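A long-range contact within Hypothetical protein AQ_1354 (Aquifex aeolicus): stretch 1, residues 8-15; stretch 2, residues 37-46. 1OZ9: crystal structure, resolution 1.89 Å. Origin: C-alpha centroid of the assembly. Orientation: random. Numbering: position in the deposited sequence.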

# COMPACT_ATOMS: atom_id res chain seq x y z
N LYS A 8 -15.45 9.96 -6.35
CA LYS A 8 -15.38 8.46 -6.50
C LYS A 8 -14.93 7.79 -5.22
O LYS A 8 -15.75 7.25 -4.49
CB LYS A 8 -14.46 8.05 -7.64
CG LYS A 8 -15.23 7.74 -8.94
CD LYS A 8 -16.22 6.61 -8.69
CE LYS A 8 -17.31 6.60 -9.75
NZ LYS A 8 -18.09 5.33 -9.73
N ASN A 9 -13.64 7.84 -4.94
CA ASN A 9 -13.08 7.36 -3.68
C ASN A 9 -12.31 8.49 -3.02
O ASN A 9 -11.99 9.49 -3.66
CB ASN A 9 -12.14 6.17 -3.88
CG ASN A 9 -12.88 4.99 -4.39
OD1 ASN A 9 -13.85 4.51 -3.76
ND2 ASN A 9 -12.48 4.53 -5.56
N ARG A 10 -12.03 8.35 -1.75
CA ARG A 10 -11.33 9.45 -1.07
C ARG A 10 -10.00 8.93 -0.69
O ARG A 10 -9.89 8.05 0.18
CB ARG A 10 -12.10 9.86 0.19
CG ARG A 10 -11.40 11.01 0.95
CD ARG A 10 -12.31 11.59 1.96
NE ARG A 10 -11.90 12.79 2.68
CZ ARG A 10 -12.31 12.98 3.95
NH1 ARG A 10 -13.01 12.02 4.55
NH2 ARG A 10 -12.00 14.07 4.61
N VAL A 11 -8.97 9.37 -1.41
CA VAL A 11 -7.61 8.94 -1.11
C VAL A 11 -6.92 10.06 -0.35
O VAL A 11 -6.86 11.20 -0.84
CB VAL A 11 -6.86 8.57 -2.41
CG1 VAL A 11 -5.40 8.27 -2.12
CG2 VAL A 11 -7.49 7.27 -2.97
N LEU A 12 -6.45 9.76 0.85
CA LEU A 12 -5.78 10.74 1.71
C LEU A 12 -4.30 10.41 1.81
O LEU A 12 -3.92 9.42 2.43
CB LEU A 12 -6.39 10.70 3.11
CG LEU A 12 -7.90 10.96 3.00
CD1 LEU A 12 -8.61 10.82 4.34
CD2 LEU A 12 -8.09 12.35 2.45
N VAL A 13 -3.46 11.25 1.24
CA VAL A 13 -2.05 10.93 1.24
C VAL A 13 -1.34 11.83 2.22
O VAL A 13 -1.53 13.06 2.18
CB VAL A 13 -1.45 11.16 -0.13
CG1 VAL A 13 0.09 10.93 -0.09
CG2 VAL A 13 -2.11 10.20 -1.17
N LYS A 14 -0.52 11.25 3.09
CA LYS A 14 0.26 12.06 4.04
C LYS A 14 1.73 11.73 3.88
O LYS A 14 2.09 10.55 3.91
CB LYS A 14 -0.18 11.75 5.46
CG LYS A 14 -1.54 12.38 5.77
CD LYS A 14 -1.99 12.13 7.21
CE LYS A 14 -2.55 13.42 7.81
NZ LYS A 14 -3.33 13.15 9.05
N LEU A 15 2.56 12.75 3.70
CA LEU A 15 3.99 12.49 3.47
C LEU A 15 4.86 13.09 4.55
O LEU A 15 4.85 14.32 4.77
CB LEU A 15 4.44 13.08 2.12
CG LEU A 15 3.59 12.74 0.89
CD1 LEU A 15 4.05 13.48 -0.36
CD2 LEU A 15 3.63 11.25 0.63
N GLY A 37 -12.55 -1.87 -8.82
CA GLY A 37 -14.00 -1.70 -8.88
C GLY A 37 -14.61 -1.10 -7.61
O GLY A 37 -15.82 -1.18 -7.43
N LEU A 38 -13.80 -0.49 -6.77
CA LEU A 38 -14.29 0.04 -5.49
C LEU A 38 -14.84 1.42 -5.69
O LEU A 38 -14.27 2.20 -6.45
CB LEU A 38 -13.16 0.11 -4.47
CG LEU A 38 -12.77 -1.30 -4.00
CD1 LEU A 38 -11.42 -1.28 -3.28
CD2 LEU A 38 -13.87 -1.78 -3.03
N ASN A 39 -15.92 1.73 -4.98
CA ASN A 39 -16.55 3.04 -5.07
C ASN A 39 -16.91 3.50 -3.66
O ASN A 39 -17.30 2.70 -2.80
CB ASN A 39 -17.85 2.94 -5.92
CG ASN A 39 -17.60 2.48 -7.37
OD1 ASN A 39 -17.30 3.29 -8.26
ND2 ASN A 39 -17.79 1.16 -7.63
N ASN A 40 -16.80 4.79 -3.41
CA ASN A 40 -17.14 5.31 -2.10
C ASN A 40 -16.39 4.74 -0.90
O ASN A 40 -17.02 4.49 0.14
CB ASN A 40 -18.58 5.04 -1.85
CG ASN A 40 -19.36 6.27 -1.73
OD1 ASN A 40 -18.99 7.33 -2.26
ND2 ASN A 40 -20.45 6.17 -0.99
N VAL A 41 -15.09 4.53 -1.03
CA VAL A 41 -14.31 4.08 0.09
C VAL A 41 -13.24 5.10 0.38
O VAL A 41 -12.92 5.94 -0.47
CB VAL A 41 -13.64 2.69 -0.15
CG1 VAL A 41 -14.72 1.63 -0.49
CG2 VAL A 41 -12.61 2.80 -1.26
N GLU A 42 -12.70 5.04 1.59
CA GLU A 42 -11.62 5.93 2.00
C GLU A 42 -10.35 5.13 2.20
O GLU A 42 -10.38 4.04 2.78
CB GLU A 42 -11.99 6.68 3.28
CG GLU A 42 -10.88 7.62 3.81
CD GLU A 42 -11.27 8.21 5.15
OE1 GLU A 42 -10.58 7.95 6.16
OE2 GLU A 42 -12.31 8.91 5.19
N LEU A 43 -9.23 5.65 1.70
CA LEU A 43 -7.95 4.96 1.84
C LEU A 43 -6.94 6.00 2.25
O LEU A 43 -6.89 7.05 1.61
CB LEU A 43 -7.52 4.42 0.48
CG LEU A 43 -6.09 3.90 0.38
CD1 LEU A 43 -5.93 2.67 1.30
CD2 LEU A 43 -5.76 3.54 -1.07
N SER A 44 -6.15 5.72 3.28
CA SER A 44 -5.08 6.63 3.65
C SER A 44 -3.73 6.01 3.27
O SER A 44 -3.53 4.80 3.46
CB SER A 44 -5.13 6.97 5.14
OG SER A 44 -6.32 7.73 5.41
N VAL A 45 -2.85 6.82 2.69
CA VAL A 45 -1.51 6.34 2.35
C VAL A 45 -0.49 7.22 3.08
O VAL A 45 -0.54 8.46 2.96
CB VAL A 45 -1.27 6.37 0.84
CG1 VAL A 45 0.14 5.83 0.53
CG2 VAL A 45 -2.36 5.53 0.11
N TYR A 46 0.42 6.61 3.85
CA TYR A 46 1.41 7.41 4.58
C TYR A 46 2.79 7.02 4.09
O TYR A 46 3.12 5.84 4.05
CB TYR A 46 1.30 7.12 6.08
CG TYR A 46 2.15 7.97 7.02
CD1 TYR A 46 2.51 9.27 6.72
CD2 TYR A 46 2.57 7.44 8.25
CE1 TYR A 46 3.27 10.03 7.60
CE2 TYR A 46 3.32 8.18 9.14
CZ TYR A 46 3.67 9.47 8.82
OH TYR A 46 4.42 10.18 9.74

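The most unusual feature of this contact is the way Asn-9 stands in for backbone just before the sheet begins. Its side-chain amide bonds to the main chain of the other stretch in two places: ND2 donates to the carbonyl O of Leu-38 at 3.1 Å, and OD1 accepts from the backbone N of Val-41 at 3.0 Å. Both bonds are nearly straight, with angles of 166° at the hydrogen. Asparagine suits this position because its short side chain ends in a carboxamide, which offers the same kinds of donor and acceptor as a peptide group. The neighboring backbone completes the clasp, for the N of Asn-40 donates to the O of Lys-8 at 2.9 Å. Here Asn-40 has positive phi, a conformation that asparagine tolerates better than most residues other than glycine.

Beyond this clasp, strand 10-15 and strand 41-46 run parallel, their axes inclined by 15° and 4.6 Å apart at closest approach. In a parallel pair, every second residue of one strand bonds to the two residues that flank its partner on the other. Arg-10 thus sits opposite Glu-42 but bonds to its neighbors: Arg-10 N donates to Val-41 O at 2.9 Å, and Arg-10 O accepts from Leu-43 N at 2.9 Å. Leu-12, opposite Ser-44, repeats the pattern, its N donating to Leu-43 O and its O accepting from Val-45 N, each at 2.8 Å. Lys-14 N then donates to Val-45 O, also at 2.8 Å. Val-11 and Val-13 make no such backbone bonds to this partner strand; instead, the CA of Val-11 approaches Leu-43 O at 3.4 Å, and the CA of Val-13 approaches Val-45 O at 3.4 Å, both as CA-H...O contacts.

Side chains alternate between the two faces. Val-11, Val-13, Leu-43 and Val-45 share one, where Val-11 CG2 lies 4.5 Å from Leu-43 CB and Val-13 CG2 lies 4.4 Å from Val-45 CB. Branching at CB makes valine well suited to extended backbone, and these hydrocarbon side chains can pack without leaving polar groups unpaired.

The other face is mixed. Arg-10 and Glu-42 form a salt bridge, with NH1 of Arg-10 3.3 Å from OE2 of Glu-42; both side chains extend with chi1 and chi2 in t, so their opposite charges meet well out from the backbone. Leu-12 covers part of the same acid, its CD1 lying 3.8 Å from Glu-42 CD, while its CB is 3.8 Å from the OG of Ser-44. At the far end, Tyr-46 sets its ring edge against the backbone: its CD1 is 3.1 Å from Lys-14 O and 3.9 Å from Lys-14 CB. The end of the lysine leads away, leaving the start of its aliphatic chain beside the aromatic ring.

Lys-8 makes an outer link, its long side chain carrying NZ to within 2.6 Å of Asn-39 OD1 in a hydrogen bond.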